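Local coordinates for Tll0287 protein (Thermosynechococcus elongatus, PDB 5B82) that binds a covalently attached heme c in a PAS-like domain and probably serves a redox or sensing role, at residues L31-T36 and N82-R87; R87-K92 and H98-A103; T102-Q107 and H130-I135; V106-Q111 and Q119-T124. One frame throughout, in Å; residues are numbered along the deposited sequence. Where two conformers were deposited one is given.

Contact 1: residues L31-T36 and N82-R87; sequences LGKVVT and NGWQVR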
# COMPACT_ATOMS: atom_id res chain seq x y z
N LEU A 31 4.74 -1.03 -19.30
CA LEU A 31 4.95 0.03 -18.32
C LEU A 31 3.62 0.74 -18.01
O LEU A 31 3.24 0.94 -16.83
CB LEU A 31 5.97 1.03 -18.85
CG LEU A 31 7.34 0.40 -19.14
CD1 LEU A 31 8.21 1.36 -19.93
CD2 LEU A 31 8.02 0.04 -17.84
N GLY A 32 2.89 1.07 -19.09
CA GLY A 32 1.59 1.73 -18.88
C GLY A 32 0.60 0.86 -18.11
O GLY A 32 -0.15 1.34 -17.26
N LYS A 33 0.59 -0.43 -18.44
CA LYS A 33 -0.25 -1.41 -17.77
C LYS A 33 0.06 -1.47 -16.27
O LYS A 33 -0.85 -1.58 -15.44
CB LYS A 33 -0.07 -2.81 -18.40
CG LYS A 33 -0.89 -3.87 -17.70
CD LYS A 33 -1.00 -5.16 -18.50
CE LYS A 33 -2.11 -6.04 -17.90
NZ LYS A 33 -2.32 -7.30 -18.65
N VAL A 34 1.34 -1.39 -15.92
CA VAL A 34 1.71 -1.30 -14.51
C VAL A 34 1.12 -0.05 -13.84
O VAL A 34 0.48 -0.14 -12.77
CB VAL A 34 3.24 -1.32 -14.29
CG1 VAL A 34 3.58 -0.98 -12.84
CG2 VAL A 34 3.82 -2.69 -14.65
N VAL A 35 1.35 1.12 -14.45
CA VAL A 35 0.78 2.36 -13.85
C VAL A 35 -0.74 2.27 -13.63
O VAL A 35 -1.28 2.60 -12.54
CB VAL A 35 1.15 3.61 -14.69
CG1 VAL A 35 0.42 4.87 -14.20
CG2 VAL A 35 2.67 3.82 -14.72
N THR A 36 -1.43 1.80 -14.67
CA THR A 36 -2.88 1.67 -14.60
C THR A 36 -3.33 0.69 -13.52
O THR A 36 -4.22 0.99 -12.74
CB THR A 36 -3.49 1.25 -15.94
OG1 THR A 36 -3.20 2.25 -16.93
CG2 THR A 36 -5.01 1.13 -15.81
N ASN A 82 0.74 -11.35 -14.31
CA ASN A 82 1.62 -10.60 -15.20
C ASN A 82 3.11 -10.98 -15.17
O ASN A 82 3.90 -10.50 -15.98
CB ASN A 82 1.46 -9.11 -14.96
CG ASN A 82 0.10 -8.60 -15.40
OD1 ASN A 82 -0.11 -8.32 -16.59
ND2 ASN A 82 -0.83 -8.48 -14.47
N GLY A 83 3.49 -11.85 -14.24
CA GLY A 83 4.89 -12.16 -14.06
C GLY A 83 5.64 -10.99 -13.45
O GLY A 83 6.83 -10.79 -13.72
N TRP A 84 4.94 -10.20 -12.64
CA TRP A 84 5.56 -9.11 -11.90
C TRP A 84 5.70 -9.51 -10.44
O TRP A 84 5.11 -10.50 -10.01
CB TRP A 84 4.69 -7.85 -11.96
CG TRP A 84 4.36 -7.36 -13.34
CD1 TRP A 84 5.06 -7.60 -14.48
CD2 TRP A 84 3.23 -6.56 -13.73
NE1 TRP A 84 4.45 -7.00 -15.56
CE2 TRP A 84 3.32 -6.35 -15.12
CE3 TRP A 84 2.15 -5.99 -13.03
CZ2 TRP A 84 2.38 -5.61 -15.83
CZ3 TRP A 84 1.21 -5.25 -13.74
CH2 TRP A 84 1.34 -5.06 -15.12
N GLN A 85 6.48 -8.75 -9.69
CA GLN A 85 6.37 -8.77 -8.24
C GLN A 85 5.57 -7.53 -7.88
O GLN A 85 5.88 -6.46 -8.38
CB GLN A 85 7.74 -8.71 -7.59
CG GLN A 85 8.58 -9.95 -7.85
CD GLN A 85 10.04 -9.64 -7.97
OE1 GLN A 85 10.65 -9.07 -7.06
NE2 GLN A 85 10.63 -10.00 -9.11
N VAL A 86 4.55 -7.67 -7.05
CA VAL A 86 3.72 -6.54 -6.62
C VAL A 86 3.52 -6.64 -5.13
O VAL A 86 3.15 -7.70 -4.64
CB VAL A 86 2.33 -6.55 -7.30
CG1 VAL A 86 1.48 -5.35 -6.83
CG2 VAL A 86 2.48 -6.57 -8.81
N ARG A 87 3.78 -5.56 -4.41
CA ARG A 87 3.75 -5.61 -2.96
C ARG A 87 3.55 -4.22 -2.34
O ARG A 87 4.17 -3.24 -2.77
CB ARG A 87 5.06 -6.19 -2.44
CG ARG A 87 5.05 -6.53 -0.96
CD ARG A 87 6.31 -7.33 -0.60
NE ARG A 87 7.51 -6.50 -0.60
CZ ARG A 87 8.05 -5.97 0.50
NH1 ARG A 87 7.49 -6.18 1.69
NH2 ARG A 87 9.15 -5.23 0.40
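V34 sets one methyl on the indole of W84, and this is the tight half of the contact. CG2 lies 3.5 Å from the centroid of the six-membered ring and 14° off its normal, a CH-pi contact over the face, displaced toward the rim. The valine torsion explains the choice of branch: with CG1 anti to the backbone N (chi1 170°), CG2 is left on the side that meets the indole. The opposite face of the ring is covered by N82 CB, 3.3 Å above the plane and over its centre, which places the indole between a methyl from the helix and a methylene from its own segment. The ring is also held at its nitrogen, since NE1 donates to E30, one turn earlier on helix 28-49. Toward solvent the fit becomes looser. K33 CG approaches the edge of the ring, 3.6 Å from W84 CH2, and the extended lysine chain then crosses obliquely to N82, where NZ makes a weak hydrogen bond of 3.2 Å to OD1. N82 ND2 has a firmer tie to I78 O within helix 69-82. An alanine in place of W84 is likely to leave V34 CG2 and N82 CB facing a gap, and E30 without the indole N-H. The arrangement joins the N-terminal helix to the turn between helix 69-82 and edge strand 85-89; V34 also touches V178 and I180 of strand 172-181, as expected of a helix packed on the antiparallel sheet of a PAS-like domain.

Contact 2: residues R87-K92 and H98-A103; sequences RQVALK and HAPRTA. With HEC (heme c), chain B.
R87 reaches along the loop to A99 and R101. From CB its chain runs outward (chi1 -169°), CG passing 4.4 Å from H98 CD2. CD then lies 3.4 Å from R101 NH1, and beyond it the bend at chi3 lays the guanidinium flat on that of R101, centres 3.7 Å apart and planes within 4°; V89 CG2 covers the other face. At the tip NH1 and NH2 both grip A99 O, end-on and in the guanidinium plane, at 2.8 and 3.2 Å. The stack sets two positive groups together, and the carboxylate of D105, salt-bridged to R87 NH2 and accepting from R101 N, probably offsets their charge. A leucine at R87 would probably leave A99 O without its two donors and D105 without its counter-charge, and let R101 swing. Nearer the heme, A90 N donates to H98 O at 2.9 Å, while Q88 CB sits over the H98 ring. H98 ND1 donates to the propionate oxygen O2A of heme c at 2.6 Å, nearly straight at 166°. Chemically, the loop is fastened by charge-assisted bonds at the arginine end and by a single backbone bond at the histidine end, where the imidazole N-H is presented to the propionate.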
# COMPACT_ATOMS: atom_id res chain seq x y z
N ARG A 87 3.78 -5.56 -4.41
CA ARG A 87 3.75 -5.61 -2.96
C ARG A 87 3.55 -4.22 -2.34
O ARG A 87 4.17 -3.24 -2.77
CB ARG A 87 5.06 -6.19 -2.44
CG ARG A 87 5.05 -6.53 -0.96
CD ARG A 87 6.31 -7.33 -0.60
NE ARG A 87 7.51 -6.50 -0.60
CZ ARG A 87 8.05 -5.97 0.50
NH1 ARG A 87 7.49 -6.18 1.69
NH2 ARG A 87 9.15 -5.23 0.40
N GLN A 88 2.71 -4.16 -1.31
CA GLN A 88 2.61 -2.94 -0.51
C GLN A 88 3.76 -2.93 0.47
O GLN A 88 4.15 -3.97 1.00
CB GLN A 88 1.29 -2.91 0.25
CG GLN A 88 0.08 -2.82 -0.65
CD GLN A 88 -1.21 -3.12 0.10
OE1 GLN A 88 -1.93 -2.21 0.50
NE2 GLN A 88 -1.49 -4.41 0.29
N VAL A 89 4.33 -1.76 0.68
CA VAL A 89 5.45 -1.61 1.59
C VAL A 89 5.23 -0.39 2.47
O VAL A 89 4.91 0.68 1.96
CB VAL A 89 6.77 -1.41 0.83
CG1 VAL A 89 7.94 -1.35 1.80
CG2 VAL A 89 6.96 -2.52 -0.21
N ALA A 90 5.40 -0.55 3.78
CA ALA A 90 5.26 0.56 4.70
C ALA A 90 6.22 0.43 5.87
O ALA A 90 6.48 -0.67 6.36
CB ALA A 90 3.82 0.67 5.21
N LEU A 91 6.77 1.56 6.29
CA LEU A 91 7.60 1.63 7.49
C LEU A 91 6.79 1.15 8.71
O LEU A 91 7.28 0.36 9.52
CB LEU A 91 8.06 3.07 7.72
CG LEU A 91 8.67 3.39 9.08
CD1 LEU A 91 10.14 3.01 9.12
CD2 LEU A 91 8.47 4.87 9.41
N LYS A 92 5.57 1.65 8.82
CA LYS A 92 4.64 1.25 9.87
C LYS A 92 3.60 0.33 9.26
O LYS A 92 2.59 0.79 8.73
CB LYS A 92 3.96 2.48 10.49
CG LYS A 92 4.94 3.52 11.01
CD LYS A 92 4.27 4.87 11.28
CE LYS A 92 3.30 4.80 12.45
NZ LYS A 92 2.73 6.15 12.75
N HIS A 98 4.63 -6.77 4.55
CA HIS A 98 4.69 -5.45 3.94
C HIS A 98 5.82 -4.59 4.51
O HIS A 98 5.82 -3.38 4.32
CB HIS A 98 3.33 -4.76 4.10
CG HIS A 98 2.21 -5.50 3.44
ND1 HIS A 98 0.89 -5.38 3.82
CD2 HIS A 98 2.21 -6.38 2.40
CE1 HIS A 98 0.13 -6.15 3.06
NE2 HIS A 98 0.91 -6.77 2.19
N ALA A 99 6.77 -5.20 5.20
CA ALA A 99 7.90 -4.45 5.74
C ALA A 99 8.86 -4.05 4.63
O ALA A 99 8.90 -4.68 3.58
CB ALA A 99 8.64 -5.27 6.80
N PRO A 100 9.63 -2.97 4.85
CA PRO A 100 10.70 -2.70 3.89
C PRO A 100 11.70 -3.85 3.95
O PRO A 100 11.94 -4.37 5.04
CB PRO A 100 11.31 -1.40 4.42
CG PRO A 100 10.18 -0.75 5.20
CD PRO A 100 9.49 -1.91 5.86
N ARG A 101 12.25 -4.25 2.81
CA ARG A 101 13.18 -5.39 2.78
C ARG A 101 14.55 -5.03 2.24
O ARG A 101 15.55 -5.65 2.61
CB ARG A 101 12.60 -6.52 1.93
CG ARG A 101 11.38 -7.16 2.54
CD ARG A 101 10.78 -8.18 1.60
NE ARG A 101 9.63 -8.83 2.21
CZ ARG A 101 8.69 -9.47 1.53
NH1 ARG A 101 8.77 -9.54 0.21
NH2 ARG A 101 7.68 -10.03 2.17
N THR A 102 14.59 -4.05 1.36
CA THR A 102 15.82 -3.70 0.67
C THR A 102 16.16 -2.23 0.81
O THR A 102 15.31 -1.42 1.22
CB THR A 102 15.72 -4.00 -0.84
OG1 THR A 102 14.61 -3.29 -1.38
CG2 THR A 102 15.54 -5.49 -1.09
N ALA A 103 17.40 -1.88 0.47
CA ALA A 103 17.85 -0.50 0.42
C ALA A 103 17.00 0.30 -0.54
O ALA A 103 16.77 1.50 -0.34
CB ALA A 103 19.31 -0.42 0.02
FE HEC B . -5.53 -0.29 5.74
CHA HEC B . -3.14 -2.71 5.64
CHB HEC B . -3.44 1.77 3.84
CHC HEC B . -7.94 2.08 5.58
CHD HEC B . -7.42 -2.12 7.94
NA HEC B . -3.62 -0.41 4.95
C1A HEC B . -2.87 -1.57 4.92
C2A HEC B . -1.75 -1.38 4.02
C3A HEC B . -1.85 -0.14 3.53
C4A HEC B . -3.01 0.49 4.10
CMA HEC B . -0.90 0.55 2.53
CAA HEC B . -0.66 -2.42 3.68
CBA HEC B . 0.64 -2.18 4.46
CGA HEC B . 0.52 -2.75 5.85
O1A HEC B . 0.57 -1.97 6.83
O2A HEC B . 0.34 -3.99 5.99
NB HEC B . -5.64 1.57 4.88
C1B HEC B . -4.71 2.22 4.10
C2B HEC B . -5.30 3.44 3.60
C3B HEC B . -6.54 3.53 4.09
C4B HEC B . -6.78 2.35 4.90
CMB HEC B . -4.58 4.49 2.71
CAB HEC B . -7.55 4.67 3.83
CBB HEC B . -7.98 4.71 2.34
NC HEC B . -7.33 -0.05 6.63
C1C HEC B . -8.20 0.98 6.37
C2C HEC B . -9.48 0.65 6.97
C3C HEC B . -9.30 -0.44 7.74
C4C HEC B . -7.97 -0.95 7.46
CMC HEC B . -10.64 1.66 7.07
CAC HEC B . -10.34 -1.12 8.67
CBC HEC B . -11.65 -1.57 7.98
ND HEC B . -5.30 -2.08 6.70
C1D HEC B . -6.28 -2.72 7.46
C2D HEC B . -5.89 -4.10 7.66
C3D HEC B . -4.56 -4.26 6.95
C4D HEC B . -4.27 -2.97 6.39
CMD HEC B . -6.66 -5.19 8.44
CAD HEC B . -3.69 -5.53 6.82
CBD HEC B . -4.20 -6.22 5.56
CGD HEC B . -3.33 -7.39 5.17
O1D HEC B . -3.24 -8.37 5.95
O2D HEC B . -2.72 -7.34 4.08

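Contact 3: residues T102-Q107 and H130-I135; sequences TALDVQ and HYFRRI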
# COMPACT_ATOMS: atom_id res chain seq x y z
N THR A 102 14.59 -4.05 1.36
CA THR A 102 15.82 -3.70 0.67
C THR A 102 16.16 -2.23 0.81
O THR A 102 15.31 -1.42 1.22
CB THR A 102 15.72 -4.00 -0.84
OG1 THR A 102 14.61 -3.29 -1.38
CG2 THR A 102 15.54 -5.49 -1.09
N ALA A 103 17.40 -1.88 0.47
CA ALA A 103 17.85 -0.50 0.42
C ALA A 103 17.00 0.30 -0.54
O ALA A 103 16.77 1.50 -0.34
CB ALA A 103 19.31 -0.42 0.02
N LEU A 104 16.51 -0.35 -1.59
CA LEU A 104 15.64 0.34 -2.55
C LEU A 104 14.29 0.69 -1.93
O LEU A 104 13.75 1.77 -2.20
CB LEU A 104 15.45 -0.50 -3.81
CG LEU A 104 14.55 0.14 -4.87
CD1 LEU A 104 14.99 1.55 -5.23
CD2 LEU A 104 14.52 -0.75 -6.10
N ASP A 105 13.73 -0.21 -1.13
CA ASP A 105 12.47 0.10 -0.46
C ASP A 105 12.63 1.37 0.38
O ASP A 105 11.81 2.31 0.30
CB ASP A 105 12.02 -1.06 0.44
CG ASP A 105 11.49 -2.25 -0.36
OD1 ASP A 105 10.98 -2.06 -1.48
OD2 ASP A 105 11.55 -3.39 0.16
N VAL A 106 13.71 1.41 1.15
CA VAL A 106 13.96 2.51 2.07
C VAL A 106 14.22 3.79 1.29
O VAL A 106 13.73 4.86 1.66
CB VAL A 106 15.14 2.22 3.03
CG1 VAL A 106 15.42 3.42 3.91
CG2 VAL A 106 14.83 1.00 3.89
N GLN A 107 14.97 3.66 0.21
CA GLN A 107 15.26 4.79 -0.67
C GLN A 107 13.98 5.38 -1.25
O GLN A 107 13.83 6.61 -1.33
CB GLN A 107 16.17 4.34 -1.82
CG GLN A 107 16.46 5.43 -2.85
CD GLN A 107 16.98 4.89 -4.17
OE1 GLN A 107 16.70 5.46 -5.24
NE2 GLN A 107 17.73 3.80 -4.12
N HIS A 130 11.43 -1.03 -11.75
CA HIS A 130 10.72 -0.96 -10.48
C HIS A 130 9.86 0.29 -10.47
O HIS A 130 10.37 1.38 -10.70
CB HIS A 130 11.70 -0.87 -9.30
CG HIS A 130 12.80 -1.88 -9.33
ND1 HIS A 130 12.71 -3.09 -8.67
CD2 HIS A 130 14.02 -1.86 -9.90
CE1 HIS A 130 13.83 -3.77 -8.85
NE2 HIS A 130 14.64 -3.04 -9.58
N TYR A 131 8.57 0.14 -10.20
CA TYR A 131 7.68 1.28 -10.11
C TYR A 131 7.17 1.38 -8.69
O TYR A 131 6.79 0.36 -8.09
CB TYR A 131 6.50 1.09 -11.07
CG TYR A 131 5.40 2.16 -11.01
CD1 TYR A 131 5.61 3.44 -11.53
CD2 TYR A 131 4.15 1.87 -10.48
CE1 TYR A 131 4.60 4.40 -11.50
CE2 TYR A 131 3.13 2.85 -10.45
CZ TYR A 131 3.37 4.10 -10.97
OH TYR A 131 2.36 5.06 -10.95
N PHE A 132 7.17 2.60 -8.15
CA PHE A 132 6.70 2.85 -6.80
C PHE A 132 5.64 3.95 -6.87
O PHE A 132 5.80 4.91 -7.61
CB PHE A 132 7.84 3.33 -5.91
CG PHE A 132 8.99 2.34 -5.84
CD1 PHE A 132 8.99 1.33 -4.90
CD2 PHE A 132 10.06 2.45 -6.71
CE1 PHE A 132 10.06 0.40 -4.83
CE2 PHE A 132 11.13 1.54 -6.65
CZ PHE A 132 11.12 0.52 -5.71
N ARG A 133 4.59 3.80 -6.08
CA ARG A 133 3.53 4.80 -6.07
C ARG A 133 3.14 5.05 -4.63
O ARG A 133 2.77 4.13 -3.89
CB ARG A 133 2.35 4.33 -6.94
CG ARG A 133 1.34 5.46 -7.33
CD ARG A 133 0.19 5.55 -6.36
NE ARG A 133 -0.84 6.50 -6.82
CZ ARG A 133 -0.91 7.77 -6.43
NH1 ARG A 133 -0.03 8.25 -5.56
NH2 ARG A 133 -1.89 8.56 -6.89
N ARG A 134 3.23 6.31 -4.20
CA ARG A 134 2.95 6.63 -2.81
C ARG A 134 1.49 6.37 -2.42
O ARG A 134 0.58 6.46 -3.25
CB ARG A 134 3.35 8.08 -2.48
CG ARG A 134 2.22 9.09 -2.55
CD ARG A 134 2.73 10.55 -2.44
NE ARG A 134 2.99 10.99 -1.07
CZ ARG A 134 4.10 11.61 -0.69
NH1 ARG A 134 5.07 11.84 -1.56
NH2 ARG A 134 4.25 12.00 0.58
N ILE A 135 1.29 6.03 -1.16
CA ILE A 135 -0.03 5.91 -0.56
C ILE A 135 -0.13 6.94 0.56
O ILE A 135 0.67 6.91 1.50
CB ILE A 135 -0.25 4.52 0.04
CG1 ILE A 135 -0.14 3.45 -1.04
CG2 ILE A 135 -1.62 4.43 0.72
CD1 ILE A 135 0.11 2.05 -0.52
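The first turn of helix 103-114 lies over strand 128-136 in the PAS-like fold, with L104 reaching down to H130 and F132. The segment axes approach to 10.8 Å and their directions differ by 37°, a separation bridged by side chains. L104 does most of the work. Its CG is anti to the backbone N (chi1 180°), which sends both methyls toward the strand. CD2 stands 3.8 Å from the centroid of the H130 imidazole and 10° off the normal, a CH-pi contact over the centre of the face. CG comes 3.6 Å from F132 CZ, and CD2 lies in the ring plane at the same corner, 3.7 Å from CZ. H130 and F132 are two residues apart on the strand and turn to the same face, so a single leucine can meet both. Both imidazole nitrogens are engaged, ND1 with T179 and NE2 with D125, which should fix the ring's rotation and keep its face turned to the methyl. F132 in turn meets the ring of F121 on the neighbouring strand. D105 adds little here, OD1 lying 4.3 Å from F132 CE1 at the ring edge; its carboxylate serves mainly R101 N and R87. It also takes part in a capping box: D105 N donates to T102 OG1 at 3.2 Å, and T102 N returns a weak bond of 3.3 Å to D105 OD2. Behind that capped start, the leucine packs on the aromatic residues of a central strand, an arrangement in keeping with a helix lying against the antiparallel sheet of a PAS-like domain.

Contact 4: residues V106-Q111 and Q119-T124; sequences VQALNQ and QAFWQT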
# COMPACT_ATOMS: atom_id res chain seq x y z
N VAL A 106 13.71 1.41 1.15
CA VAL A 106 13.96 2.51 2.07
C VAL A 106 14.22 3.79 1.29
O VAL A 106 13.73 4.86 1.66
CB VAL A 106 15.14 2.22 3.03
CG1 VAL A 106 15.42 3.42 3.91
CG2 VAL A 106 14.83 1.00 3.89
N GLN A 107 14.97 3.66 0.21
CA GLN A 107 15.26 4.79 -0.67
C GLN A 107 13.98 5.38 -1.25
O GLN A 107 13.83 6.61 -1.33
CB GLN A 107 16.17 4.34 -1.82
CG GLN A 107 16.46 5.43 -2.85
CD GLN A 107 16.98 4.89 -4.17
OE1 GLN A 107 16.70 5.46 -5.24
NE2 GLN A 107 17.73 3.80 -4.12
N ALA A 108 13.06 4.51 -1.65
CA ALA A 108 11.84 4.96 -2.32
C ALA A 108 10.94 5.67 -1.31
O ALA A 108 10.44 6.77 -1.58
CB ALA A 108 11.11 3.79 -2.96
N LEU A 109 10.76 5.03 -0.16
CA LEU A 109 9.99 5.64 0.92
C LEU A 109 10.57 6.99 1.30
O LEU A 109 9.84 7.95 1.47
CB LEU A 109 9.91 4.73 2.15
CG LEU A 109 9.03 3.50 1.96
CD1 LEU A 109 9.16 2.54 3.14
CD2 LEU A 109 7.58 3.91 1.77
N ASN A 110 11.89 7.07 1.40
CA ASN A 110 12.57 8.34 1.61
C ASN A 110 12.24 9.38 0.53
O ASN A 110 12.02 10.55 0.86
CB ASN A 110 14.08 8.16 1.72
CG ASN A 110 14.54 7.94 3.15
OD1 ASN A 110 14.08 8.63 4.06
ND2 ASN A 110 15.44 6.99 3.35
N GLN A 111 12.24 8.98 -0.74
CA GLN A 111 11.92 9.91 -1.82
C GLN A 111 10.52 10.47 -1.63
O GLN A 111 10.31 11.68 -1.72
CB GLN A 111 12.06 9.25 -3.20
CG GLN A 111 13.48 9.34 -3.79
CD GLN A 111 13.63 8.61 -5.12
OE1 GLN A 111 14.31 7.59 -5.21
NE2 GLN A 111 13.00 9.14 -6.17
N GLN A 119 4.32 11.76 -6.64
CA GLN A 119 3.31 10.71 -6.55
C GLN A 119 3.85 9.31 -6.85
O GLN A 119 3.40 8.33 -6.24
CB GLN A 119 2.12 11.00 -7.46
CG GLN A 119 1.32 12.22 -7.01
CD GLN A 119 1.01 12.21 -5.52
OE1 GLN A 119 0.44 11.25 -4.99
NE2 GLN A 119 1.37 13.29 -4.82
N ALA A 120 4.76 9.22 -7.80
CA ALA A 120 5.28 7.91 -8.19
C ALA A 120 6.53 8.05 -9.02
O ALA A 120 6.80 9.10 -9.58
CB ALA A 120 4.23 7.14 -9.00
N PHE A 121 7.29 6.97 -9.12
CA PHE A 121 8.45 7.03 -10.00
C PHE A 121 8.86 5.63 -10.42
O PHE A 121 8.49 4.66 -9.76
CB PHE A 121 9.61 7.79 -9.33
CG PHE A 121 10.27 7.03 -8.21
CD1 PHE A 121 11.39 6.25 -8.45
CD2 PHE A 121 9.79 7.12 -6.91
CE1 PHE A 121 12.01 5.55 -7.43
CE2 PHE A 121 10.40 6.42 -5.88
CZ PHE A 121 11.52 5.63 -6.14
N TRP A 122 9.57 5.54 -11.54
CA TRP A 122 10.16 4.27 -11.85
C TRP A 122 11.67 4.35 -12.02
O TRP A 122 12.24 5.37 -12.38
CB TRP A 122 9.42 3.44 -12.94
CG TRP A 122 9.17 4.04 -14.29
CD1 TRP A 122 8.16 4.89 -14.64
CD2 TRP A 122 9.88 3.75 -15.51
NE1 TRP A 122 8.22 5.18 -15.99
CE2 TRP A 122 9.27 4.49 -16.54
CE3 TRP A 122 10.98 2.95 -15.81
CZ2 TRP A 122 9.73 4.46 -17.85
CZ3 TRP A 122 11.44 2.92 -17.12
CH2 TRP A 122 10.81 3.67 -18.12
N GLN A 123 12.32 3.26 -11.65
CA GLN A 123 13.77 3.20 -11.55
C GLN A 123 14.22 1.91 -12.19
O GLN A 123 13.53 0.90 -12.07
CB GLN A 123 14.13 3.22 -10.07
CG GLN A 123 15.55 2.89 -9.74
CD GLN A 123 15.97 3.50 -8.41
OE1 GLN A 123 15.42 4.53 -8.00
NE2 GLN A 123 16.93 2.88 -7.74
N THR A 124 15.37 1.91 -12.86
CA THR A 124 15.88 0.69 -13.46
C THR A 124 17.21 0.30 -12.86
O THR A 124 18.07 1.15 -12.59
CB THR A 124 16.05 0.81 -14.99
OG1 THR A 124 16.72 2.04 -15.30
CG2 THR A 124 14.71 0.78 -15.68
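F121 takes a first torsion of 72°, which tucks CG between the backbone N and the carbonyl carbon and points the ring at A108 and Q111 on the helix. Q107 and Q123 instead hold CG anti to the backbone N, and with extended chains they come at each other from opposite directions. The F121 ring meets A108 at its edge, CB lying near the ring plane and 3.7 Å from CZ. The Q111 side chain crosses F121 at about a right angle, and its amide lies over one ring face with the two planes 29° apart; Q111 CD is 3.8 Å from F121 CZ. This lid is less certain than the alanine, because Q111 was deposited in two conformers and its amide is probably turned over. The amide ends of Q107 and Q123 meet with 3.2 Å between the atoms modelled as Q107 OE1 and Q123 OE1; the orientation of each amide is doubtful, and turning one of them could make this a hydrogen bond. The helix and strand axes are 10.1 Å apart at closest and run roughly antiparallel (146°). Strand 120-125 also pairs with strand 128-136 through backbone bonds of F121 with F132 and Q123 with H130. The chemistry is therefore graded: an alanine methyl against an aromatic edge on the inner side, where A108 also touches M175, and glutamine amides toward the surface, whose bonding the model leaves open.

In the fold
From the N terminus, contact 1 closes the longest excursion, bringing helix 28-49 to the start of strand 85-89 after 45 intervening residues that include most of helix 69-82. Contact 2 follows in series from R87 and closes a five-residue loop beside the heme. Contact 3 starts where contact 2 ends, sharing T102 and A103, and spans 22 residues to strand 128-136. Contact 4, sharing V106 and Q107, nests within contact 3 and closes earlier, on strand 120-125, the neighbour of 128-136 in the sheet. Contact 1 lies on the face of the sheet opposite contacts 3 and 4. The salt bridge R87 NH2 to D105 OD2 ties contacts 1 and 2 to contact 3.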